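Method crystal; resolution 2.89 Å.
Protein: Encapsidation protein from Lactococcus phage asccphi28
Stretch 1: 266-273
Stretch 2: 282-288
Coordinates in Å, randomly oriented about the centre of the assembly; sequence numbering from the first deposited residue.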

# COMPACT_ATOMS: atom_id res chain seq x y z
N HIS A 266 -44.82 22.66 4.44
CA HIS A 266 -45.02 23.10 5.81
C HIS A 266 -46.07 22.24 6.52
O HIS A 266 -47.13 21.95 5.96
CB HIS A 266 -45.46 24.56 5.88
CG HIS A 266 -45.76 25.03 7.27
ND1 HIS A 266 -47.03 25.09 7.78
CD2 HIS A 266 -44.93 25.45 8.26
CE1 HIS A 266 -46.99 25.52 9.03
NE2 HIS A 266 -45.73 25.75 9.34
N TYR A 267 -45.77 21.86 7.76
CA TYR A 267 -46.66 21.04 8.59
C TYR A 267 -46.93 21.78 9.90
O TYR A 267 -45.99 22.16 10.61
CB TYR A 267 -46.04 19.67 8.86
CG TYR A 267 -46.93 18.68 9.59
CD1 TYR A 267 -48.25 18.47 9.19
CD2 TYR A 267 -46.45 17.95 10.66
CE1 TYR A 267 -49.05 17.57 9.86
CE2 TYR A 267 -47.24 17.03 11.31
CZ TYR A 267 -48.54 16.85 10.92
OH TYR A 267 -49.34 15.95 11.58
N GLY A 268 -48.21 21.98 10.21
CA GLY A 268 -48.56 22.78 11.38
C GLY A 268 -48.26 22.10 12.70
O GLY A 268 -47.88 22.77 13.67
N LYS A 269 -48.45 20.79 12.78
CA LYS A 269 -48.36 20.12 14.08
C LYS A 269 -46.97 20.31 14.68
O LYS A 269 -45.98 20.51 13.98
CB LYS A 269 -48.67 18.63 13.95
CG LYS A 269 -50.13 18.28 13.65
CD LYS A 269 -51.08 18.75 14.74
CE LYS A 269 -52.52 18.68 14.26
NZ LYS A 269 -53.47 19.25 15.25
N LYS A 270 -46.92 20.21 16.01
CA LYS A 270 -45.67 20.43 16.73
C LYS A 270 -44.70 19.27 16.48
O LYS A 270 -45.12 18.15 16.21
CB LYS A 270 -45.94 20.60 18.22
CG LYS A 270 -46.77 21.85 18.51
CD LYS A 270 -47.18 21.97 19.97
CE LYS A 270 -47.91 23.28 20.23
NZ LYS A 270 -49.23 23.36 19.55
N PRO A 271 -43.40 19.53 16.57
CA PRO A 271 -42.42 18.50 16.21
C PRO A 271 -42.31 17.41 17.26
O PRO A 271 -42.61 17.59 18.44
CB PRO A 271 -41.11 19.29 16.11
CG PRO A 271 -41.29 20.37 17.15
CD PRO A 271 -42.74 20.79 16.97
N LYS A 272 -41.85 16.24 16.79
CA LYS A 272 -41.65 15.09 17.67
C LYS A 272 -40.50 15.32 18.63
O LYS A 272 -40.58 14.97 19.81
CB LYS A 272 -41.41 13.84 16.83
CG LYS A 272 -41.72 12.52 17.51
CD LYS A 272 -41.38 11.36 16.58
CE LYS A 272 -41.80 10.03 17.16
NZ LYS A 272 -42.07 9.02 16.08
N LEU A 273 -39.41 15.92 18.15
CA LEU A 273 -38.24 16.17 18.97
C LEU A 273 -37.60 17.49 18.55
O LEU A 273 -37.84 17.99 17.45
CB LEU A 273 -37.22 15.02 18.87
CG LEU A 273 -36.76 14.57 17.48
CD1 LEU A 273 -35.84 15.58 16.82
CD2 LEU A 273 -36.08 13.21 17.58
N LEU A 282 -34.07 23.25 16.26
CA LEU A 282 -34.43 22.48 15.08
C LEU A 282 -35.36 21.36 15.49
O LEU A 282 -35.09 20.64 16.45
CB LEU A 282 -33.18 21.91 14.40
CG LEU A 282 -32.14 22.89 13.88
CD1 LEU A 282 -30.92 22.11 13.40
CD2 LEU A 282 -32.70 23.74 12.76
N GLY A 283 -36.46 21.21 14.76
CA GLY A 283 -37.45 20.21 15.09
C GLY A 283 -37.75 19.33 13.90
O GLY A 283 -37.71 19.76 12.75
N ILE A 284 -38.05 18.06 14.20
CA ILE A 284 -38.46 17.08 13.20
C ILE A 284 -39.89 16.68 13.52
O ILE A 284 -40.19 16.26 14.64
CB ILE A 284 -37.53 15.86 13.18
CG1 ILE A 284 -36.15 16.26 12.68
CG2 ILE A 284 -38.14 14.76 12.32
CD1 ILE A 284 -35.13 15.13 12.68
N ALA A 285 -40.77 16.80 12.53
CA ALA A 285 -42.18 16.49 12.70
C ALA A 285 -42.53 15.28 11.84
O ALA A 285 -42.19 15.23 10.66
CB ALA A 285 -43.06 17.68 12.30
N GLU A 286 -43.21 14.31 12.45
CA GLU A 286 -43.64 13.09 11.78
C GLU A 286 -45.16 13.10 11.69
O GLU A 286 -45.85 13.25 12.70
CB GLU A 286 -43.14 11.86 12.53
CG GLU A 286 -41.64 11.64 12.40
CD GLU A 286 -41.17 10.38 13.10
OE1 GLU A 286 -41.97 9.79 13.86
OE2 GLU A 286 -40.00 9.98 12.89
N ARG A 287 -45.66 12.94 10.47
CA ARG A 287 -47.09 12.95 10.19
C ARG A 287 -47.55 11.59 9.69
O ARG A 287 -47.05 11.09 8.67
CB ARG A 287 -47.43 14.04 9.16
CG ARG A 287 -48.73 13.81 8.41
CD ARG A 287 -49.20 15.06 7.70
NE ARG A 287 -49.89 14.75 6.46
CZ ARG A 287 -51.06 15.26 6.07
NH1 ARG A 287 -51.73 16.09 6.86
NH2 ARG A 287 -51.56 14.91 4.90
N LYS A 288 -48.52 11.01 10.39
CA LYS A 288 -49.04 9.70 10.01
C LYS A 288 -49.90 9.85 8.76
O LYS A 288 -50.84 10.66 8.73
CB LYS A 288 -49.85 9.10 11.15

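This contact is a loop laid along a β-strand, pinned at one end by a short antiparallel pairing and along its length by a salt bridge and an aromatic ring. Stretch 2 is strand throughout, whereas stretch 1 is irregular until L273, which bridges to I284. Two backbone hydrogen bonds set the register: K272 N donates to I284 O at 2.7 Å, and I284 N donates to L273 O at a longer 3.3 Å. L273 O also receives a CA-H...O contact from G283 CA, again at 3.3 Å. The bridged pair place their side chains on the same face of the sheet, where L273 CD1 meets I284 CB at 4.0 Å.

G283 matters to this fit: an ideal CB there would lie 2.9 Å from P271 CB, a clash. Close backbone approach continues at P271 and A285, whose CA atoms are 4.1 Å apart; the A285 methyl fills this space, its CB 4.0 Å from P271 CA.

K272, its side chain extended with all four chi angles t, reaches E286 in a salt bridge, NZ to OE1 at a very short 2.4 Å: positive ammonium meets negative carboxylate, and NZ also donates a hydrogen bond to OE1. Farther along, Y267 points toward the strand. Its ring edge meets A285, CD2 to CB at 3.8 Å, while R287 CB sits over one face, 3.9 Å from the ring centroid, in a CH-pi contact.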